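Local coordinates for serine-pyruvate aminotransferase (agxt) (Sulfolobus solfataricus, PDB 3ZRR), which probably transfers amino groups between serine or alanine and 2-oxo acids such as pyruvate or glyoxylate, using pyridoxal 5'-phosphate as cofactor, at residues Val114-Val119 / Lys147-Lys152; Tyr128-Leu133 / Leu159-Gly164; Glu283-Glu288 / Glu365-Gly370. All coordinates share one frame; numbering follows the deposited sequence.

Interaction 1: Val114-Val119 / Lys147-Lys152; sequences VKPGEV and KDVINK. With CA (calcium ion), chain E.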
ATOM      1  N   VAL A 114      36.197  19.527  17.951  1.00 33.21           N
ATOM      2  CA  VAL A 114      36.995  20.742  17.833  1.00 33.65           C
ATOM      3  C   VAL A 114      36.314  21.857  18.613  1.00 32.33           C
ATOM      4  O   VAL A 114      35.150  22.211  18.338  1.00 32.71           O
ATOM      5  CB  VAL A 114      37.161  21.134  16.349  1.00 29.62           C
ATOM      6  CG1 VAL A 114      38.063  22.391  16.189  1.00 31.16           C
ATOM      7  CG2 VAL A 114      37.764  19.965  15.598  1.00 29.70           C
ATOM      8  N   LYS A 115      37.028  22.415  19.592  1.00 31.06           N
ATOM      9  CA  LYS A 115      36.411  23.446  20.438  1.00 30.83           C
ATOM     10  C   LYS A 115      36.196  24.689  19.621  1.00 33.00           C
ATOM     11  O   LYS A 115      36.949  24.929  18.666  1.00 39.20           O
ATOM     12  CB  LYS A 115      37.284  23.774  21.660  1.00 37.21           C
ATOM     13  CG  LYS A 115      37.842  22.556  22.399  1.00 41.05           C
ATOM     14  CD  LYS A 115      36.765  21.877  23.238  1.00 49.99           C
ATOM     15  CE  LYS A 115      37.251  20.597  23.947  1.00 50.88           C
ATOM     16  NZ  LYS A 115      37.234  19.450  23.011  1.00 45.15           N
ATOM     17  N   PRO A 116      35.172  25.487  19.981  1.00 31.83           N
ATOM     18  CA  PRO A 116      34.874  26.737  19.306  1.00 35.65           C
ATOM     19  C   PRO A 116      36.093  27.670  19.259  1.00 36.43           C
ATOM     20  O   PRO A 116      36.295  28.352  18.250  1.00 34.75           O
ATOM     21  CB  PRO A 116      33.759  27.335  20.163  1.00 30.50           C
ATOM     22  CG  PRO A 116      33.046  26.195  20.716  1.00 32.00           C
ATOM     23  CD  PRO A 116      34.110  25.129  20.945  1.00 35.48           C
ATOM     24  N   GLY A 117      36.897  27.675  20.328  1.00 33.55           N
ATOM     25  CA  GLY A 117      38.095  28.520  20.405  1.00 36.20           C
ATOM     26  C   GLY A 117      39.144  28.165  19.379  1.00 41.19           C
ATOM     27  O   GLY A 117      39.791  29.070  18.825  1.00 39.95           O
ATOM     28  N   GLU A 118      39.303  26.859  19.125  1.00 39.59           N
ATOM     29  CA  GLU A 118      40.255  26.352  18.134  0.60 41.93           C
ATOM     30  C   GLU A 118      39.862  26.779  16.703  1.00 43.47           C
ATOM     31  O   GLU A 118      40.728  27.154  15.888  1.00 41.85           O
ATOM     32  CB  GLU A 118      40.416  24.829  18.268  0.60 40.91           C
ATOM     33  CG  GLU A 118      40.758  24.400  19.720  0.60 36.71           C
ATOM     34  CD  GLU A 118      40.780  22.885  19.958  0.60 42.05           C
ATOM     35  OE1 GLU A 118      39.793  22.154  19.667  0.60 35.44           O
ATOM     36  OE2 GLU A 118      41.803  22.416  20.481  0.60 44.47           O
ATOM     37  N   VAL A 119      38.568  26.740  16.401  1.00 36.37           N
ATOM     38  CA  VAL A 119      38.072  27.225  15.101  1.00 34.86           C
ATOM     39  C   VAL A 119      38.282  28.744  14.985  1.00 37.62           C
ATOM     40  O   VAL A 119      38.788  29.246  13.964  1.00 40.11           O
ATOM     41  CB  VAL A 119      36.577  26.871  14.856  1.00 32.85           C
ATOM     42  CG1 VAL A 119      36.171  27.183  13.374  1.00 28.42           C
ATOM     43  CG2 VAL A 119      36.317  25.375  15.164  1.00 30.84           C
ATOM     44  N   LYS A 147      26.285  26.226  17.473  1.00 29.34           N
ATOM     45  CA  LYS A 147      25.908  27.582  17.886  1.00 34.63           C
ATOM     46  C   LYS A 147      27.112  28.319  18.474  1.00 38.18           C
ATOM     47  O   LYS A 147      27.368  29.458  18.106  1.00 39.36           O
ATOM     48  CB  LYS A 147      24.812  27.533  18.937  1.00 36.25           C
ATOM     49  CG  LYS A 147      24.379  28.892  19.484  1.00 42.51           C
ATOM     50  CD  LYS A 147      23.808  28.695  20.878  1.00 48.86           C
ATOM     51  CE  LYS A 147      22.810  29.750  21.257  1.00 62.00           C
ATOM     52  NZ  LYS A 147      22.046  29.300  22.472  1.00 65.23           N
ATOM     53  N   ASP A 148      27.847  27.660  19.375  1.00 38.31           N
ATOM     54  CA  ASP A 148      28.969  28.298  20.044  1.00 39.69           C
ATOM     55  C   ASP A 148      30.058  28.607  19.027  1.00 43.52           C
ATOM     56  O   ASP A 148      30.605  29.722  19.036  1.00 47.15           O
ATOM     57  CB  ASP A 148      29.520  27.451  21.185  1.00 39.55           C
ATOM     58  CG  ASP A 148      28.511  27.258  22.340  1.00 47.97           C
ATOM     59  OD1 ASP A 148      27.527  28.029  22.472  1.00 40.75           O
ATOM     60  OD2 ASP A 148      28.709  26.322  23.145  1.00 45.35           O
ATOM     61  N   VAL A 149      30.349  27.639  18.147  1.00 39.59           N
ATOM     62  CA  VAL A 149      31.345  27.814  17.078  1.00 37.08           C
ATOM     63  C   VAL A 149      31.017  29.036  16.232  1.00 41.76           C
ATOM     64  O   VAL A 149      31.880  29.905  16.036  1.00 33.93           O
ATOM     65  CB  VAL A 149      31.473  26.576  16.168  1.00 37.89           C
ATOM     66  CG1 VAL A 149      32.361  26.875  14.962  1.00 33.98           C
ATOM     67  CG2 VAL A 149      32.043  25.406  16.936  1.00 35.60           C
ATOM     68  N   ILE A 150      29.770  29.112  15.762  1.00 39.63           N
ATOM     69  CA  ILE A 150      29.342  30.189  14.871  1.00 46.33           C
ATOM     70  C   ILE A 150      29.404  31.561  15.548  1.00 47.99           C
ATOM     71  O   ILE A 150      29.880  32.518  14.948  1.00 49.32           O
ATOM     72  CB  ILE A 150      27.929  29.931  14.274  1.00 46.81           C
ATOM     73  CG1 ILE A 150      27.982  28.718  13.341  1.00 45.97           C
ATOM     74  CG2 ILE A 150      27.447  31.138  13.480  1.00 43.27           C
ATOM     75  CD1 ILE A 150      26.655  28.085  13.075  1.00 41.89           C
ATOM     76  N   ASN A 151      28.919  31.657  16.782  1.00 43.59           N
ATOM     77  CA  ASN A 151      29.007  32.908  17.535  1.00 50.23           C
ATOM     78  C   ASN A 151      30.410  33.489  17.517  1.00 51.05           C
ATOM     79  O   ASN A 151      30.587  34.689  17.338  1.00 56.61           O
ATOM     80  CB  ASN A 151      28.527  32.720  18.970  1.00 56.48           C
ATOM     81  CG  ASN A 151      27.041  32.835  19.081  1.00 63.49           C
ATOM     82  OD1 ASN A 151      26.389  33.343  18.172  1.00 70.61           O
ATOM     83  ND2 ASN A 151      26.484  32.366  20.189  1.00 70.28           N
ATOM     84  N   LYS A 152      31.402  32.621  17.662  1.00 43.42           N
ATOM     85  CA  LYS A 152      32.791  33.028  17.633  1.00 43.46           C
ATOM     86  C   LYS A 152      33.339  33.338  16.237  1.00 44.73           C
ATOM     87  O   LYS A 152      34.171  34.223  16.108  1.00 46.73           O
ATOM     88  CB  LYS A 152      33.665  31.974  18.330  1.00 40.47           C
ATOM     89  CG  LYS A 152      33.528  31.992  19.854  1.00 44.17           C
ATOM     90  CD  LYS A 152      34.438  30.960  20.478  1.00 45.63           C
ATOM     91  CE  LYS A 152      34.045  30.601  21.901  1.00 54.40           C
ATOM     92  NZ  LYS A 152      34.583  31.574  22.883  1.00 64.77           N
TER
HETATM   93 CA    CA E1385      26.640  27.576  24.464  0.70 57.95          CA

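Interaction 2: Tyr128-Leu133 / Leu159-Gly164; sequences YKLVAL and LIVVDG. With PXG (3-[O-phosphonopyridoxyl]--amino-benzoic acid), chain C.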
ATOM      1  N   TYR A 128      39.047  32.823   5.322  1.00 44.00           N
ATOM      2  CA  TYR A 128      38.297  31.704   4.705  1.00 36.87           C
ATOM      3  C   TYR A 128      37.014  32.169   4.039  1.00 34.61           C
ATOM      4  O   TYR A 128      36.244  32.975   4.605  1.00 38.00           O
ATOM      5  CB  TYR A 128      37.994  30.593   5.732  1.00 36.59           C
ATOM      6  CG  TYR A 128      39.248  29.864   6.140  1.00 33.49           C
ATOM      7  CD1 TYR A 128      39.792  28.871   5.325  1.00 34.76           C
ATOM      8  CD2 TYR A 128      39.930  30.218   7.308  1.00 36.17           C
ATOM      9  CE1 TYR A 128      40.969  28.219   5.689  1.00 37.70           C
ATOM     10  CE2 TYR A 128      41.116  29.587   7.670  1.00 32.70           C
ATOM     11  CZ  TYR A 128      41.621  28.593   6.864  1.00 36.93           C
ATOM     12  OH  TYR A 128      42.776  27.959   7.226  1.00 38.62           O
ATOM     13  N   LYS A 129      36.789  31.678   2.829  1.00 32.78           N
ATOM     14  CA  LYS A 129      35.513  31.880   2.141  1.00 37.51           C
ATOM     15  C   LYS A 129      34.401  31.073   2.871  1.00 32.70           C
ATOM     16  O   LYS A 129      33.308  31.582   3.152  1.00 40.63           O
ATOM     17  CB  LYS A 129      35.670  31.468   0.662  1.00 38.34           C
ATOM     18  CG  LYS A 129      34.400  31.348  -0.176  1.00 43.92           C
ATOM     19  CD  LYS A 129      33.766  32.684  -0.484  1.00 41.55           C
ATOM     20  CE  LYS A 129      32.557  32.502  -1.415  1.00 38.02           C
ATOM     21  NZ  LYS A 129      32.972  32.297  -2.832  1.00 38.91           N
ATOM     22  N   LEU A 130      34.724  29.830   3.212  1.00 37.02           N
ATOM     23  CA  LEU A 130      33.729  28.868   3.690  1.00 35.74           C
ATOM     24  C   LEU A 130      34.225  28.063   4.888  1.00 32.70           C
ATOM     25  O   LEU A 130      35.333  27.539   4.867  1.00 30.33           O
ATOM     26  CB  LEU A 130      33.357  27.899   2.570  1.00 33.77           C
ATOM     27  CG  LEU A 130      32.253  26.895   2.890  1.00 34.47           C
ATOM     28  CD1 LEU A 130      30.971  27.389   2.298  1.00 41.51           C
ATOM     29  CD2 LEU A 130      32.606  25.532   2.298  1.00 40.50           C
ATOM     30  N   VAL A 131      33.395  27.975   5.929  1.00 30.16           N
ATOM     31  CA  VAL A 131      33.656  27.026   7.006  1.00 31.22           C
ATOM     32  C   VAL A 131      32.578  25.921   7.027  1.00 30.86           C
ATOM     33  O   VAL A 131      31.380  26.219   7.007  1.00 28.61           O
ATOM     34  CB  VAL A 131      33.780  27.727   8.371  1.00 31.02           C
ATOM     35  CG1 VAL A 131      34.018  26.699   9.475  1.00 26.29           C
ATOM     36  CG2 VAL A 131      34.958  28.723   8.344  1.00 33.36           C
ATOM     37  N   ALA A 132      33.026  24.664   7.020  1.00 29.87           N
ATOM     38  CA  ALA A 132      32.124  23.501   7.030  1.00 33.47           C
ATOM     39  C   ALA A 132      32.147  22.829   8.396  1.00 33.02           C
ATOM     40  O   ALA A 132      33.219  22.511   8.900  1.00 31.23           O
ATOM     41  CB  ALA A 132      32.513  22.480   5.941  1.00 31.80           C
ATOM     42  N   LEU A 133      30.960  22.634   8.975  1.00 33.16           N
ATOM     43  CA  LEU A 133      30.786  21.928  10.247  1.00 29.82           C
ATOM     44  C   LEU A 133      29.896  20.689  10.065  1.00 30.72           C
ATOM     45  O   LEU A 133      29.104  20.611   9.120  1.00 28.97           O
ATOM     46  CB  LEU A 133      30.140  22.845  11.295  1.00 29.44           C
ATOM     47  CG  LEU A 133      30.699  24.272  11.412  1.00 30.43           C
ATOM     48  CD1 LEU A 133      29.846  25.143  12.328  1.00 29.24           C
ATOM     49  CD2 LEU A 133      32.114  24.183  11.908  1.00 26.96           C
ATOM     50  N   LEU A 159      31.153  32.492   4.475  1.00 32.62           N
ATOM     51  CA  LEU A 159      30.081  31.477   4.453  1.00 35.79           C
ATOM     52  C   LEU A 159      30.286  30.377   5.492  1.00 33.61           C
ATOM     53  O   LEU A 159      31.413  29.907   5.690  1.00 32.08           O
ATOM     54  CB  LEU A 159      29.964  30.835   3.068  1.00 31.56           C
ATOM     55  CG  LEU A 159      29.613  31.705   1.845  1.00 32.69           C
ATOM     56  CD1 LEU A 159      29.767  30.847   0.565  1.00 31.23           C
ATOM     57  CD2 LEU A 159      28.188  32.297   1.931  1.00 33.24           C
ATOM     58  N   ILE A 160      29.184  29.983   6.132  1.00 34.57           N
ATOM     59  CA  ILE A 160      29.152  28.859   7.077  1.00 30.67           C
ATOM     60  C   ILE A 160      28.129  27.792   6.628  1.00 32.86           C
ATOM     61  O   ILE A 160      26.926  28.074   6.443  1.00 30.45           O
ATOM     62  CB  ILE A 160      28.843  29.327   8.518  1.00 32.23           C
ATOM     63  CG1 ILE A 160      29.953  30.265   9.036  1.00 35.98           C
ATOM     64  CG2 ILE A 160      28.762  28.137   9.479  1.00 35.77           C
ATOM     65  CD1 ILE A 160      29.513  31.134  10.236  1.00 30.54           C
ATOM     66  N   VAL A 161      28.621  26.569   6.450  1.00 33.95           N
ATOM     67  CA  VAL A 161      27.757  25.447   6.101  0.60 33.86           C
ATOM     68  C   VAL A 161      27.781  24.392   7.208  1.00 35.30           C
ATOM     69  O   VAL A 161      28.841  24.102   7.780  1.00 34.07           O
ATOM     70  CB  VAL A 161      28.124  24.819   4.731  0.60 31.89           C
ATOM     71  CG1 VAL A 161      29.583  24.417   4.678  0.60 32.00           C
ATOM     72  CG2 VAL A 161      27.223  23.611   4.408  0.60 30.13           C
ATOM     73  N   VAL A 162      26.607  23.831   7.502  1.00 33.45           N
ATOM     74  CA  VAL A 162      26.445  22.811   8.539  1.00 32.24           C
ATOM     75  C   VAL A 162      25.783  21.569   7.959  1.00 32.22           C
ATOM     76  O   VAL A 162      24.666  21.644   7.449  1.00 26.09           O
ATOM     77  CB  VAL A 162      25.592  23.310   9.758  1.00 32.92           C
ATOM     78  CG1 VAL A 162      25.515  22.215  10.863  1.00 28.86           C
ATOM     79  CG2 VAL A 162      26.156  24.631  10.336  1.00 25.94           C
ATOM     80  N   ASP A 163      26.499  20.442   8.024  1.00 29.88           N
ATOM     81  CA  ASP A 163      25.920  19.127   7.741  1.00 29.94           C
ATOM     82  C   ASP A 163      25.074  18.668   8.948  1.00 30.66           C
ATOM     83  O   ASP A 163      25.616  18.304   9.996  1.00 31.41           O
ATOM     84  CB  ASP A 163      27.052  18.136   7.414  1.00 28.18           C
ATOM     85  CG  ASP A 163      26.596  16.688   7.369  1.00 29.31           C
ATOM     86  OD1 ASP A 163      25.369  16.391   7.485  1.00 26.64           O
ATOM     87  OD2 ASP A 163      27.517  15.842   7.221  1.00 27.65           O
ATOM     88  N   GLY A 164      23.752  18.707   8.781  1.00 27.86           N
ATOM     89  CA  GLY A 164      22.794  18.286   9.818  1.00 28.68           C
ATOM     90  C   GLY A 164      22.075  16.982   9.469  1.00 27.79           C
ATOM     91  O   GLY A 164      20.956  16.729   9.938  1.00 32.33           O
TER
HETATM   92  N1  PXG C 470      26.665  13.449   6.690  1.00 26.33           N
HETATM   93  C2  PXG C 470      26.301  12.709   7.759  1.00 28.69           C
HETATM   94  C2A PXG C 470      26.465  13.272   9.158  1.00 24.45           C
HETATM   95  C3  PXG C 470      25.754  11.433   7.561  1.00 26.83           C
HETATM   96  O3  PXG C 470      25.379  10.719   8.651  1.00 27.23           O
HETATM   97  C5  PXG C 470      25.986  11.700   5.194  1.00 26.77           C
HETATM   98  C6  PXG C 470      26.518  12.987   5.422  1.00 24.12           C
HETATM   99  C5A PXG C 470      25.840  11.183   3.756  1.00 26.35           C
HETATM  100  OP4 PXG C 470      24.445  11.043   3.479  1.00 27.00           O
HETATM  101  P   PXG C 470      23.953  10.187   2.237  1.00 26.27           P
HETATM  102  OP1 PXG C 470      22.464  10.399   2.272  1.00 24.58           O
HETATM  103  OP2 PXG C 470      24.451   8.774   2.509  1.00 25.35           O
HETATM  104  OP3 PXG C 470      24.697  10.848   1.094  1.00 28.18           O
HETATM  105  C4  PXG C 470      25.589  10.924   6.277  1.00 26.31           C
HETATM  106  C4A PXG C 470      24.988   9.551   6.014  1.00 32.18           C
HETATM  107  C7  PXG C 470      26.526   4.385   8.942  1.00 61.46           C
HETATM  108  C8  PXG C 470      25.924   5.221   7.851  1.00 50.23           C
HETATM  109  O2  PXG C 470      27.524   3.667   8.676  1.00 53.03           O
HETATM  110  C9  PXG C 470      25.691   6.591   8.040  1.00 48.43           C
HETATM  111  C10 PXG C 470      25.136   7.356   7.012  1.00 40.54           C
HETATM  112  C11 PXG C 470      24.812   6.719   5.812  1.00 45.18           C
HETATM  113  C12 PXG C 470      25.036   5.349   5.624  1.00 44.55           C
HETATM  114  C13 PXG C 470      25.594   4.603   6.651  1.00 47.45           C
HETATM  115  O8  PXG C 470      25.989   4.426  10.077  1.00 69.92           O
HETATM  116  N9  PXG C 470      24.907   8.684   7.170  1.00 39.87           N

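Interaction 3: Glu283-Glu288 / Glu365-Gly370; sequences EALGLE and EPIRFG. With CA (calcium ion), chain F.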
ATOM      1  N   GLU A 283      25.392   3.252  30.950  1.00 38.65           N
ATOM      2  CA  GLU A 283      26.216   3.548  32.113  0.60 41.93           C
ATOM      3  C   GLU A 283      25.943   2.563  33.256  1.00 41.81           C
ATOM      4  O   GLU A 283      26.870   2.086  33.892  1.00 42.54           O
ATOM      5  CB  GLU A 283      26.031   5.001  32.546  0.60 36.34           C
ATOM      6  CG  GLU A 283      26.881   5.946  31.712  0.60 44.61           C
ATOM      7  CD  GLU A 283      26.180   7.245  31.398  0.60 46.79           C
ATOM      8  OE1 GLU A 283      25.495   7.791  32.294  0.60 47.59           O
ATOM      9  OE2 GLU A 283      26.309   7.722  30.253  0.60 51.68           O
ATOM     10  N   ALA A 284      24.671   2.233  33.495  1.00 38.03           N
ATOM     11  CA  ALA A 284      24.345   1.308  34.582  1.00 38.94           C
ATOM     12  C   ALA A 284      24.892  -0.103  34.331  1.00 37.09           C
ATOM     13  O   ALA A 284      25.114  -0.853  35.282  1.00 36.27           O
ATOM     14  CB  ALA A 284      22.868   1.297  34.860  1.00 33.58           C
ATOM     15  N   LEU A 285      25.135  -0.442  33.062  1.00 33.31           N
ATOM     16  CA  LEU A 285      25.765  -1.715  32.714  1.00 36.41           C
ATOM     17  C   LEU A 285      27.273  -1.668  32.880  1.00 37.22           C
ATOM     18  O   LEU A 285      27.925  -2.712  32.852  1.00 38.65           O
ATOM     19  CB  LEU A 285      25.404  -2.154  31.281  1.00 35.04           C
ATOM     20  CG  LEU A 285      23.923  -2.464  31.087  1.00 35.67           C
ATOM     21  CD1 LEU A 285      23.534  -2.474  29.628  1.00 33.78           C
ATOM     22  CD2 LEU A 285      23.568  -3.793  31.756  1.00 34.16           C
ATOM     23  N   GLY A 286      27.810  -0.461  33.067  1.00 33.80           N
ATOM     24  CA  GLY A 286      29.240  -0.245  33.158  1.00 33.93           C
ATOM     25  C   GLY A 286      29.877  -0.151  31.777  1.00 37.15           C
ATOM     26  O   GLY A 286      31.091  -0.352  31.626  1.00 41.09           O
ATOM     27  N   LEU A 287      29.071   0.140  30.757  1.00 34.59           N
ATOM     28  CA  LEU A 287      29.599   0.295  29.403  1.00 34.39           C
ATOM     29  C   LEU A 287      30.058   1.718  29.181  1.00 38.14           C
ATOM     30  O   LEU A 287      29.416   2.679  29.658  1.00 37.32           O
ATOM     31  CB  LEU A 287      28.572  -0.111  28.350  1.00 33.91           C
ATOM     32  CG  LEU A 287      28.238  -1.598  28.374  1.00 33.06           C
ATOM     33  CD1 LEU A 287      26.952  -1.877  27.546  1.00 33.28           C
ATOM     34  CD2 LEU A 287      29.408  -2.490  27.929  1.00 30.60           C
ATOM     35  N   GLU A 288      31.175   1.852  28.470  1.00 33.81           N
ATOM     36  CA  GLU A 288      31.737   3.155  28.179  1.00 35.15           C
ATOM     37  C   GLU A 288      31.225   3.668  26.828  1.00 33.74           C
ATOM     38  O   GLU A 288      31.115   2.913  25.854  1.00 33.01           O
ATOM     39  CB  GLU A 288      33.250   3.032  28.146  1.00 36.38           C
ATOM     40  CG  GLU A 288      34.001   4.354  28.116  1.00 48.76           C
ATOM     41  CD  GLU A 288      35.508   4.135  28.043  1.00 57.67           C
ATOM     42  OE1 GLU A 288      35.950   3.003  28.353  1.00 63.04           O
ATOM     43  OE2 GLU A 288      36.258   5.075  27.698  1.00 63.12           O
ATOM     44  N   GLU A 365      30.689 -10.248  27.672  1.00 41.28           N
ATOM     45  CA  GLU A 365      31.143  -8.891  27.916  1.00 36.14           C
ATOM     46  C   GLU A 365      30.749  -8.580  29.347  1.00 39.41           C
ATOM     47  O   GLU A 365      29.580  -8.737  29.703  1.00 44.11           O
ATOM     48  CB  GLU A 365      30.509  -7.900  26.935  1.00 35.81           C
ATOM     49  CG  GLU A 365      30.835  -6.411  27.212  1.00 32.44           C
ATOM     50  CD  GLU A 365      32.272  -5.999  26.809  1.00 35.96           C
ATOM     51  OE1 GLU A 365      32.919  -6.714  26.011  1.00 39.33           O
ATOM     52  OE2 GLU A 365      32.744  -4.945  27.297  1.00 34.21           O
ATOM     53  N   PRO A 366      31.728  -8.195  30.190  1.00 41.02           N
ATOM     54  CA  PRO A 366      31.396  -7.913  31.590  1.00 41.37           C
ATOM     55  C   PRO A 366      30.396  -6.756  31.670  1.00 45.48           C
ATOM     56  O   PRO A 366      30.695  -5.642  31.220  1.00 39.66           O
ATOM     57  CB  PRO A 366      32.752  -7.508  32.213  1.00 37.50           C
ATOM     58  CG  PRO A 366      33.805  -8.050  31.257  1.00 40.75           C
ATOM     59  CD  PRO A 366      33.165  -7.998  29.903  1.00 39.70           C
ATOM     60  N   ILE A 367      29.212  -7.051  32.204  1.00 41.34           N
ATOM     61  CA  ILE A 367      28.153  -6.075  32.427  1.00 39.10           C
ATOM     62  C   ILE A 367      27.406  -6.395  33.718  1.00 41.30           C
ATOM     63  O   ILE A 367      27.459  -7.509  34.218  1.00 42.44           O
ATOM     64  CB  ILE A 367      27.107  -6.058  31.256  1.00 42.45           C
ATOM     65  CG1 ILE A 367      26.588  -7.468  30.948  1.00 43.39           C
ATOM     66  CG2 ILE A 367      27.677  -5.392  30.002  1.00 39.77           C
ATOM     67  CD1 ILE A 367      25.192  -7.490  30.271  1.00 39.47           C
ATOM     68  N   ARG A 368      26.686  -5.415  34.246  1.00 42.12           N
ATOM     69  CA  ARG A 368      25.826  -5.627  35.410  0.60 41.44           C
ATOM     70  C   ARG A 368      24.440  -6.029  34.916  1.00 38.97           C
ATOM     71  O   ARG A 368      23.538  -5.187  34.814  1.00 43.17           O
ATOM     72  CB  ARG A 368      25.766  -4.359  36.276  0.60 42.38           C
ATOM     73  CG  ARG A 368      27.142  -3.938  36.820  0.60 43.03           C
ATOM     74  CD  ARG A 368      27.180  -2.548  37.436  0.60 50.32           C
ATOM     75  NE  ARG A 368      28.510  -1.958  37.232  0.60 55.76           N
ATOM     76  CZ  ARG A 368      28.761  -0.667  37.033  0.60 54.18           C
ATOM     77  NH1 ARG A 368      27.782   0.229  36.999  0.60 55.67           N
ATOM     78  NH2 ARG A 368      30.011  -0.265  36.841  0.60 52.68           N
ATOM     79  N   PHE A 369      24.262  -7.308  34.598  1.00 41.08           N
ATOM     80  CA  PHE A 369      22.986  -7.782  34.035  1.00 41.76           C
ATOM     81  C   PHE A 369      21.804  -7.306  34.875  1.00 43.07           C
ATOM     82  O   PHE A 369      21.879  -7.286  36.099  1.00 43.75           O
ATOM     83  CB  PHE A 369      22.977  -9.311  33.894  1.00 39.75           C
ATOM     84  CG  PHE A 369      21.860  -9.845  33.019  1.00 41.71           C
ATOM     85  CD1 PHE A 369      21.878  -9.656  31.633  1.00 43.88           C
ATOM     86  CD2 PHE A 369      20.800 -10.558  33.581  1.00 40.80           C
ATOM     87  CE1 PHE A 369      20.834 -10.160  30.815  1.00 45.29           C
ATOM     88  CE2 PHE A 369      19.757 -11.071  32.782  1.00 42.88           C
ATOM     89  CZ  PHE A 369      19.774 -10.874  31.395  1.00 43.66           C
ATOM     90  N   GLY A 370      20.728  -6.891  34.206  1.00 42.50           N
ATOM     91  CA  GLY A 370      19.522  -6.397  34.884  1.00 38.53           C
ATOM     92  C   GLY A 370      19.510  -4.894  35.139  1.00 46.04           C
ATOM     93  O   GLY A 370      18.450  -4.257  35.091  1.00 48.25           O
TER
HETATM   94 CA    CA F1386      38.451   3.813  27.390  1.00 67.29          CA

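Interaction 1: Val114-Val119 / Lys147-Lys152
Pro116 sets its ring against helix 146-153 and meets Asp148, Val149 and Lys152 there. It is the first residue of helix 116-125, right after the N-cap residue Lys115. All the contacts across are van der Waals. Three atoms of the ring do the touching: CG, CB and CA. Pro116 CG lies 3.8 Å from Asp148 CB, and these two side chains run side by side, pointing the same way. The same CG also meets Val149 CG2, at 4.0 Å, but here the side chains cross at about a right angle. Pro116 CB takes Lys152, whose CD is 3.7 Å away.

Val149 divides its two methyls between two partners. CG1 is anti to the backbone N (chi1 172°) and meets Val119 CG1 at 4.1 Å. CG2, beside the backbone N, reaches Pro116 CA at 3.9 Å. Val149 thus spans the first turn of helix 116-125, from Pro116 to Val119. Val119 in turn rests on Leu81 and Val83 of strand 79-83.

Lys152 lays its CD and CE methylenes against Pro116 CB. The bend at chi4 (-83°) then turns NZ off beyond the ring.

The polar groups look elsewhere. Asp148 grips a calcium ion unevenly, with OD1 at 2.2 Å and OD2 at 2.8 Å from the metal. In the conformer described, Glu118 OE1 accepts a hydrogen bond from Lys115 N, one half of a capping box.

Helix 116-125 leads into strand 128-134, and helix 146-153 into strand 157-163. Two neighbouring helices packed over the same central sheet in this way are typical of the alpha/beta large domain of fold-type I pyridoxal-phosphate enzymes, the class-V aminotransferases among them.

Interaction 2: Tyr128-Leu133 / Leu159-Gly164
Leu130 crosses Leu159 at a slant on two neighbouring parallel strands in the central sheet of the fold-type I large domain. Five backbone hydrogen bonds zip the strands together, from Leu159 N to Lys129 O through to Asp163 N to Leu133 O.

On one face the fit is stepped. Leu130 CD1 presses on Leu159 CB at 3.7 Å. Its other methyl, CD2, meets Val161 CG1. The small Ala132 leaves a hollow, and in the conformer described Val161 CG1 fills it, 3.7 Å from Ala132 CB. That methyl sits between the backbone N and carbonyl carbon of Val161 (chi1 55°). Trp92 and Phe96 of helix 87-96 cover this face. Lys129 runs beside Leu159, its CE touching Leu159 CD1, while Lys129 NZ makes a salt bridge to Asp78.

On the other face Leu133 is the bump. Its CD1 rests over the seam between two methyls and touches both, Ile160 CG2 at 4.3 Å and Val162 CG2 at 4.2 Å.

Strand 159-163 ends at the bound pyridoxyl ligand. Asp163 OD1 takes a hydrogen bond from Val165 N, and the Asp163 carboxylate comes up to N1 of the ligand's pyridine ring. Putting an alanine at Asp163 would probably leave N1 without its carboxylate partner and Val165 N without this acceptor. The closest approach is that of Asp163 OD2, 2.6 Å from ligand N1.

Interaction 3: Glu283-Glu288 / Glu365-Gly370
Leu285 O is the main polar link between the two segments. It accepts a hydrogen bond from Arg368 N, 3.3 Å away, with an N-H...O angle of 152°. The donor is tilted 32° from the carbonyl plane. Ile367 CA makes a CA-H...O contact with the same oxygen at 3.4 Å, so one carbonyl receives two neighbouring residues of the loop.

Arg368 adds a looser polar contact. In the conformer described, NH1 makes a weak hydrogen bond to Ala284 O, and the second deposited conformer makes it less certain. One face of the guanidinium lies over Gly286 CA, which is 3.7 Å above its plane and offset toward the rim. Gly286 has no side chain, and a CB there would crowd NH2.

The apolar contacts gather round one methyl. Ile367 CG2 is 4.0 Å from Leu287 CD2 and 4.2 Å from Leu285 CB. It is anti to the carbonyl carbon of Ile367, since CG1 takes the position between the backbone N and that carbon (chi1 51°). Leu285 CD2 meets the backbone at Arg368 O, 3.4 Å away. Leu360 of helix 346-363 backs Leu287.

The acidic groups serve other partners. Glu288 binds a calcium ion through both carboxylate oxygens, OE2 the nearer at 2.5 Å, and both also accept hydrogen bonds, from Lys307 and Arg292. Glu365 takes backbone N-H groups of Lys307, Val308 and Ala309.

Gly286 has positive phi, and two bonds run back into the last helical turn, one of them from Gly286 N to Glu283 O at 2.8 Å. This is a Schellman motif, closing helix 264-284 where it meets the loop between helices 346-363 and 371-381, in the smaller C-terminal domain of the fold-type I aminotransferases.

How the interactions relate
Interactions 1 and 2 are parts of one layered unit, with centres about 12 Å apart. Their segments alternate along the chain, and helix 146-153 crosses over between strands 128-134 and 157-163, a beta-alpha-beta unit. They touch directly: Ile150 CG2 is 3.8 Å from Ile160 CD1, and Val149 CG1 is 4.0 Å from Leu133 CD1. Only interaction 2 reaches the active site, through Asp163 at the pyridoxyl ligand. Interaction 3 lies apart, its centre about 34 Å from that of interaction 1 and about 39 Å from that of interaction 2. Its nearest atoms are about 15 Å and 23 Å from theirs. Interactions 1 and 3 each hold a calcium ligand.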